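Local coordinates for cytochrome c-552/4 domain-containing protein (Ignicoccus hospitalis KIN4/I, PDB 4QO5), which is a membrane-associated octahaem cytochrome c that binds eight c-type haems and probably carries electrons in the redox metabolism of its archaeal host, at the interface of chains A and B. Numbering follows the deposited sequence. Chains: chain A/B, Hypothetical multiheme protein.

Contact 1: the interface of chains A and B. Residues chain A 422, 426, 429, 484, 492, 498; chain B 161-162, 165-166.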
ATOM      1  N   LEU A 422      10.064  -1.085  25.240  1.00 23.78           N
ATOM      2  CA  LEU A 422      10.731  -1.307  23.964  1.00 23.67           C
ATOM      3  C   LEU A 422      10.714  -0.006  23.161  1.00 22.50           C
ATOM      4  O   LEU A 422      11.718   0.377  22.550  1.00 22.69           O
ATOM      5  CB  LEU A 422      10.034  -2.421  23.175  1.00 24.98           C
ATOM      6  CG  LEU A 422      10.707  -2.775  21.857  1.00 24.41           C
ATOM      7  CD1 LEU A 422      12.127  -3.272  22.129  1.00 27.38           C
ATOM      8  CD2 LEU A 422       9.884  -3.822  21.113  1.00 23.67           C
ATOM      9  N   GLN A 426      13.855   2.274  21.497  1.00 20.93           N
ATOM     10  CA  GLN A 426      13.905   2.691  20.093  1.00 21.74           C
ATOM     11  C   GLN A 426      14.009   4.198  19.918  1.00 24.16           C
ATOM     12  O   GLN A 426      14.653   4.676  18.978  1.00 25.02           O
ATOM     13  CB  GLN A 426      12.727   2.109  19.309  1.00 22.09           C
ATOM     14  CG  GLN A 426      12.817   0.601  19.257  1.00 21.82           C
ATOM     15  CD  GLN A 426      14.193   0.139  18.811  1.00 27.27           C
ATOM     16  OE1 GLN A 426      14.537   0.227  17.626  1.00 24.84           O
ATOM     17  NE2 GLN A 426      14.997  -0.341  19.761  1.00 21.25           N
ATOM     18  N   GLU A 429      17.699   4.746  20.614  1.00 23.84           N
ATOM     19  CA  GLU A 429      18.549   4.301  19.509  1.00 21.83           C
ATOM     20  C   GLU A 429      18.364   5.144  18.247  1.00 21.80           C
ATOM     21  O   GLU A 429      19.342   5.543  17.613  1.00 22.70           O
ATOM     22  CB  GLU A 429      18.359   2.805  19.247  1.00 22.31           C
ATOM     23  CG  GLU A 429      18.916   1.995  20.417  1.00 23.26           C
ATOM     24  CD  GLU A 429      18.641   0.509  20.337  1.00 31.72           C
ATOM     25  OE1 GLU A 429      17.974   0.067  19.374  1.00 28.68           O
ATOM     26  OE2 GLU A 429      19.094  -0.215  21.256  1.00 31.35           O
ATOM     27  N   THR A 484       7.331   0.660  16.234  1.00 19.40           N
ATOM     28  CA  THR A 484       7.515   0.094  17.585  1.00 17.62           C
ATOM     29  C   THR A 484       6.296   0.438  18.433  1.00 20.02           C
ATOM     30  O   THR A 484       5.727  -0.422  19.081  1.00 22.65           O
ATOM     31  CB  THR A 484       8.791   0.626  18.227  1.00 18.81           C
ATOM     32  OG1 THR A 484       9.896   0.349  17.358  1.00 20.97           O
ATOM     33  CG2 THR A 484       9.037  -0.025  19.604  1.00 20.84           C
ATOM     34  N   THR A 492       9.511  -1.023  10.431  1.00 23.95           N
ATOM     35  CA  THR A 492      10.670  -0.878  11.303  1.00 22.62           C
ATOM     36  C   THR A 492      11.921  -1.493  10.678  1.00 27.21           C
ATOM     37  O   THR A 492      13.004  -1.425  11.261  1.00 24.91           O
ATOM     38  CB  THR A 492      10.459  -1.576  12.668  1.00 27.42           C
ATOM     39  OG1 THR A 492      10.260  -2.979  12.454  1.00 25.35           O
ATOM     40  CG2 THR A 492       9.249  -1.011  13.380  1.00 28.62           C
ATOM     41  N   TRP A 498      14.992   0.198  10.121  1.00 22.86           N
ATOM     42  CA  TRP A 498      16.403   0.083  10.487  1.00 20.09           C
ATOM     43  C   TRP A 498      17.332  -0.115   9.303  1.00 20.02           C
ATOM     44  O   TRP A 498      18.418   0.465   9.256  1.00 22.29           O
ATOM     45  CB  TRP A 498      16.641  -1.020  11.541  1.00 20.25           C
ATOM     46  CG  TRP A 498      16.421  -0.500  12.927  1.00 18.91           C
ATOM     47  CD1 TRP A 498      15.413  -0.839  13.786  1.00 18.69           C
ATOM     48  CD2 TRP A 498      17.199   0.496  13.593  1.00 19.22           C
ATOM     49  NE1 TRP A 498      15.533  -0.129  14.958  1.00 21.74           N
ATOM     50  CE2 TRP A 498      16.616   0.707  14.856  1.00 20.82           C
ATOM     51  CE3 TRP A 498      18.333   1.238  13.240  1.00 26.62           C
ATOM     52  CZ2 TRP A 498      17.123   1.633  15.774  1.00 27.73           C
ATOM     53  CZ3 TRP A 498      18.840   2.155  14.160  1.00 26.89           C
ATOM     54  CH2 TRP A 498      18.236   2.340  15.407  1.00 26.59           C
TER
ATOM     55  N   THR B 161      16.701  -5.085  21.457  1.00 28.49           N
ATOM     56  CA  THR B 161      16.178  -3.758  21.118  1.00 21.22           C
ATOM     57  C   THR B 161      15.871  -3.601  19.627  1.00 22.17           C
ATOM     58  O   THR B 161      14.779  -3.936  19.183  1.00 21.09           O
ATOM     59  CB  THR B 161      17.085  -2.609  21.617  1.00 28.39           C
ATOM     60  OG1 THR B 161      18.414  -2.751  21.082  1.00 26.40           O
ATOM     61  CG2 THR B 161      17.144  -2.601  23.150  1.00 30.29           C
ATOM     62  N   SER B 162      16.822  -3.087  18.863  1.00 20.73           N
ATOM     63  CA  SER B 162      16.573  -2.867  17.428  1.00 22.26           C
ATOM     64  C   SER B 162      16.170  -4.131  16.675  1.00 24.97           C
ATOM     65  O   SER B 162      15.332  -4.079  15.770  1.00 24.11           O
ATOM     66  CB  SER B 162      17.785  -2.221  16.758  1.00 24.11           C
ATOM     67  OG  SER B 162      18.913  -3.072  16.841  1.00 24.33           O
ATOM     68  N   THR B 165      12.395  -5.323  17.526  1.00 22.74           N
ATOM     69  CA  THR B 165      11.319  -4.574  16.904  1.00 19.75           C
ATOM     70  C   THR B 165      11.343  -4.735  15.387  1.00 19.13           C
ATOM     71  O   THR B 165      10.386  -4.336  14.714  1.00 24.60           O
ATOM     72  CB  THR B 165      11.376  -3.086  17.276  1.00 25.30           C
ATOM     73  OG1 THR B 165      10.096  -2.495  17.041  1.00 30.17           O
ATOM     74  CG2 THR B 165      12.439  -2.353  16.459  1.00 24.20           C
ATOM     75  N   SER B 166      12.428  -5.313  14.862  1.00 21.80           N
ATOM     76  CA  SER B 166      12.560  -5.510  13.408  1.00 19.74           C
ATOM     77  C   SER B 166      12.538  -6.982  12.985  1.00 19.86           C
ATOM     78  O   SER B 166      11.470  -7.596  12.977  1.00 19.82           O
ATOM     79  CB  SER B 166      13.782  -4.766  12.839  1.00 22.38           C
ATOM     80  OG  SER B 166      14.990  -5.127  13.462  1.00 23.30           O
TER
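B:Thr165 reaches into chain A with its two side-chain branches divided between different neighbours. Its OG1 lies anti to the backbone N (chi1 -160°), which carries the hydroxyl to A:Thr484, where the two OG1 atoms share a hydrogen bond of 2.9 Å. The methyl CG2 is thereby turned the other way, tip to tip with the amide of A:Gln426, 3.8 Å from CD. Threonine suits the place because it offers a hydroxyl and a methyl from one branched carbon. Its carbonyl O, at the end of a short helix, accepts a bond of 2.6 Å from OG1 of A:Thr492, whose hydroxyl comes in tilted from the carbonyl plane.

A:Gln426 is held at both ends of its amide by its own chain. OE1 lies in the indole plane of A:Trp498 and takes the N-H of NE1 at 2.9 Å, the donor nearly along the C=O axis (168°) but the bond bent at the hydrogen (149°). NE2 gives a hydrogen bond of 3.0 Å to OE1 of A:Glu429, approaching from above the carboxylate plane. These opposite demands set which end is oxygen and which nitrogen. The other carboxylate oxygen, OE2, uses its syn lone pair to receive the hydroxyl OG1 of B:Thr161 at 2.6 Å. CB of B:Ser162 lies over a face of A:Trp498, 3.8 Å from the centroid of the five-membered ring, a CH-pi contact suited to a small side chain. An alanine in place of A:Gln426 would probably leave the indole N-H without its acceptor and the A:Glu429 carboxylate held less firmly without its amide donor, and open a gap beside the B:Thr165 methyl.

On the B side, OG of B:Ser166 closes back onto O of B:Ser162, bracing the short helix 162-165. That helix lies against the chain A helices 413-447, 464-485 and 498-520, with the 3-10 turn 490-492 beside its end.

Contact 2: the interface of chains A and B. Residues chain A 252, 488-489; chain B 165, 169-170, 237, 240.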
ATOM      1  N   GLU A 252      -0.426  -3.370   8.836  1.00 25.21           N
ATOM      2  CA  GLU A 252       0.368  -4.601   8.938  1.00 24.60           C
ATOM      3  C   GLU A 252       0.311  -5.222  10.334  1.00 23.82           C
ATOM      4  O   GLU A 252       0.601  -6.399  10.500  1.00 25.62           O
ATOM      5  CB  GLU A 252       1.831  -4.396   8.475  1.00 24.71           C
ATOM      6  CG  GLU A 252       2.675  -3.469   9.345  1.00 27.86           C
ATOM      7  CD  GLU A 252       4.187  -3.665   9.159  1.00 37.85           C
ATOM      8  OE1 GLU A 252       4.620  -4.795   8.842  1.00 40.99           O
ATOM      9  OE2 GLU A 252       4.953  -2.695   9.363  1.00 29.95           O
ATOM     10  N   GLY A 488       4.231  -2.477  14.219  1.00 20.04           N
ATOM     11  CA  GLY A 488       4.561  -2.729  12.835  1.00 22.82           C
ATOM     12  C   GLY A 488       5.635  -3.799  12.769  1.00 32.42           C
ATOM     13  O   GLY A 488       6.108  -4.297  13.792  1.00 35.08           O
ATOM     14  N   GLN A 489       6.006  -4.161  11.552  1.00 26.95           N
ATOM     15  CA  GLN A 489       7.075  -5.110  11.318  1.00 32.64           C
ATOM     16  C   GLN A 489       7.982  -4.579  10.208  1.00 34.52           C
ATOM     17  O   GLN A 489       9.127  -4.206  10.456  1.00 37.22           O
ATOM     18  CB  GLN A 489       6.502  -6.486  10.957  1.00 33.24           C
ATOM     19  CG  GLN A 489       5.809  -7.205  12.128  1.00 38.57           C
ATOM     20  CD  GLN A 489       4.325  -6.880  12.238  1.00 33.85           C
ATOM     21  OE1 GLN A 489       3.718  -6.331  11.313  1.00 36.52           O
ATOM     22  NE2 GLN A 489       3.733  -7.219  13.373  1.00 32.37           N
TER
ATOM     23  N   THR B 165      12.395  -5.323  17.526  1.00 22.74           N
ATOM     24  CA  THR B 165      11.319  -4.574  16.904  1.00 19.75           C
ATOM     25  C   THR B 165      11.343  -4.735  15.387  1.00 19.13           C
ATOM     26  O   THR B 165      10.386  -4.336  14.714  1.00 24.60           O
ATOM     27  CB  THR B 165      11.376  -3.086  17.276  1.00 25.30           C
ATOM     28  OG1 THR B 165      10.096  -2.495  17.041  1.00 30.17           O
ATOM     29  CG2 THR B 165      12.439  -2.353  16.459  1.00 24.20           C
ATOM     30  N   ALA B 169      10.496  -9.603  15.027  1.00 21.76           N
ATOM     31  CA  ALA B 169       9.039  -9.479  15.053  1.00 20.60           C
ATOM     32  C   ALA B 169       8.375 -10.490  14.104  1.00 23.55           C
ATOM     33  O   ALA B 169       7.281 -10.998  14.369  1.00 25.27           O
ATOM     34  CB  ALA B 169       8.609  -8.053  14.687  1.00 21.28           C
ATOM     35  N   CYS B 170       9.018 -10.768  12.979  1.00 23.07           N
ATOM     36  CA  CYS B 170       8.455 -11.747  12.059  1.00 17.64           C
ATOM     37  C   CYS B 170       9.029 -13.124  12.236  1.00 16.86           C
ATOM     38  O   CYS B 170       8.298 -14.103  12.141  1.00 20.12           O
ATOM     39  CB  CYS B 170       8.696 -11.331  10.627  1.00 17.44           C
ATOM     40  SG  CYS B 170       7.869  -9.741  10.396  1.00 27.23           S
ATOM     41  N   GLN B 237       0.849  -9.535   7.616  1.00 19.58           N
ATOM     42  CA  GLN B 237       1.567  -9.073   8.799  1.00 17.76           C
ATOM     43  C   GLN B 237       3.057  -9.109   8.482  1.00 24.66           C
ATOM     44  O   GLN B 237       3.810  -8.239   8.901  1.00 22.43           O
ATOM     45  CB  GLN B 237       1.273  -9.958  10.033  1.00 21.56           C
ATOM     46  CG  GLN B 237       1.932  -9.437  11.341  1.00 20.47           C
ATOM     47  CD  GLN B 237       1.988 -10.470  12.475  1.00 22.52           C
ATOM     48  OE1 GLN B 237       1.409 -11.547  12.385  1.00 23.53           O
ATOM     49  NE2 GLN B 237       2.681 -10.118  13.558  1.00 27.75           N
ATOM     50  N   LEU B 240       5.417  -8.746   3.178  1.00 20.49           N
ATOM     51  CA  LEU B 240       5.290  -7.456   2.530  1.00 21.11           C
ATOM     52  C   LEU B 240       6.534  -7.015   1.780  1.00 20.88           C
ATOM     53  O   LEU B 240       7.648  -7.466   2.036  1.00 22.83           O
ATOM     54  CB  LEU B 240       5.014  -6.363   3.572  1.00 28.40           C
ATOM     55  CG  LEU B 240       3.718  -6.349   4.354  1.00 30.44           C
ATOM     56  CD1 LEU B 240       3.686  -5.080   5.222  1.00 25.87           C
ATOM     57  CD2 LEU B 240       2.544  -6.391   3.400  1.00 34.59           C
TER
HETATM   58  O   HOH W   1       7.566  -3.774  16.379  1.00 35.13           O
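A:Gln489 lays its side chain across that of B:Gln237, the two amide planes turned 71° apart. As modelled, like meets like: OE1 of A:Gln489 stands 3.1 Å from the backbone O of B:Gln237, a clash of two acceptors, while its NE2 faces NE2 of B:Gln237, two donors. Turning the A:Gln489 amide over would pair donor with acceptor at both places, so its modelled orientation is doubtful; if turned, glutamine would suit a spot asking for one of each.

The chain bends at chi2 (90°), turning the amide onto B:Gln237 while CB packs 3.6 Å from SG of B:Cys170 and CG meets the methyl CB of B:Ala169. Both partners belong to the haem-binding CXXCH motif ending at B:His171, whose cysteine sulfurs are thioether-linked to haem; alanine's short methyl lets A:Gln489 come close. B:Gln237 sits inside a second such motif, ending at B:His239, and B:Leu240 just after it rests CD1 3.8 Å from CB of A:Glu252.

A:Glu252, itself touching chain B, also helps to hold the chain A loop from behind: its carboxylate OE2 receives the backbone N-H of A:Gln489 at 2.8 Å, nearly straight (166°), though from above the carboxylate plane. Beyond the loop, water 1 bridges the chains, lying 3.0 Å from the carbonyl O of A:Gly488 and 2.9 Å from OG1 of B:Thr165.

The centres of the C-alpha atoms of contact 1 and contact 2 lie about 11 Å apart, and B:Thr165 belongs to both. The chain B helix 162-165 of contact 1 leads through B:Ser166 into helix 167-171 of contact 2, while in chain A the loop holding 488 and 489 runs from helix 464-485 to the 3-10 turn 490-492. One continuous seam therefore passes from the long C-terminal helices of chain A to the haem-attachment segments of chain B. The deposited assembly holds three copies, and such a seam could keep haems of neighbouring subunits in fixed register, though the structure alone does not prove the physiological oligomer.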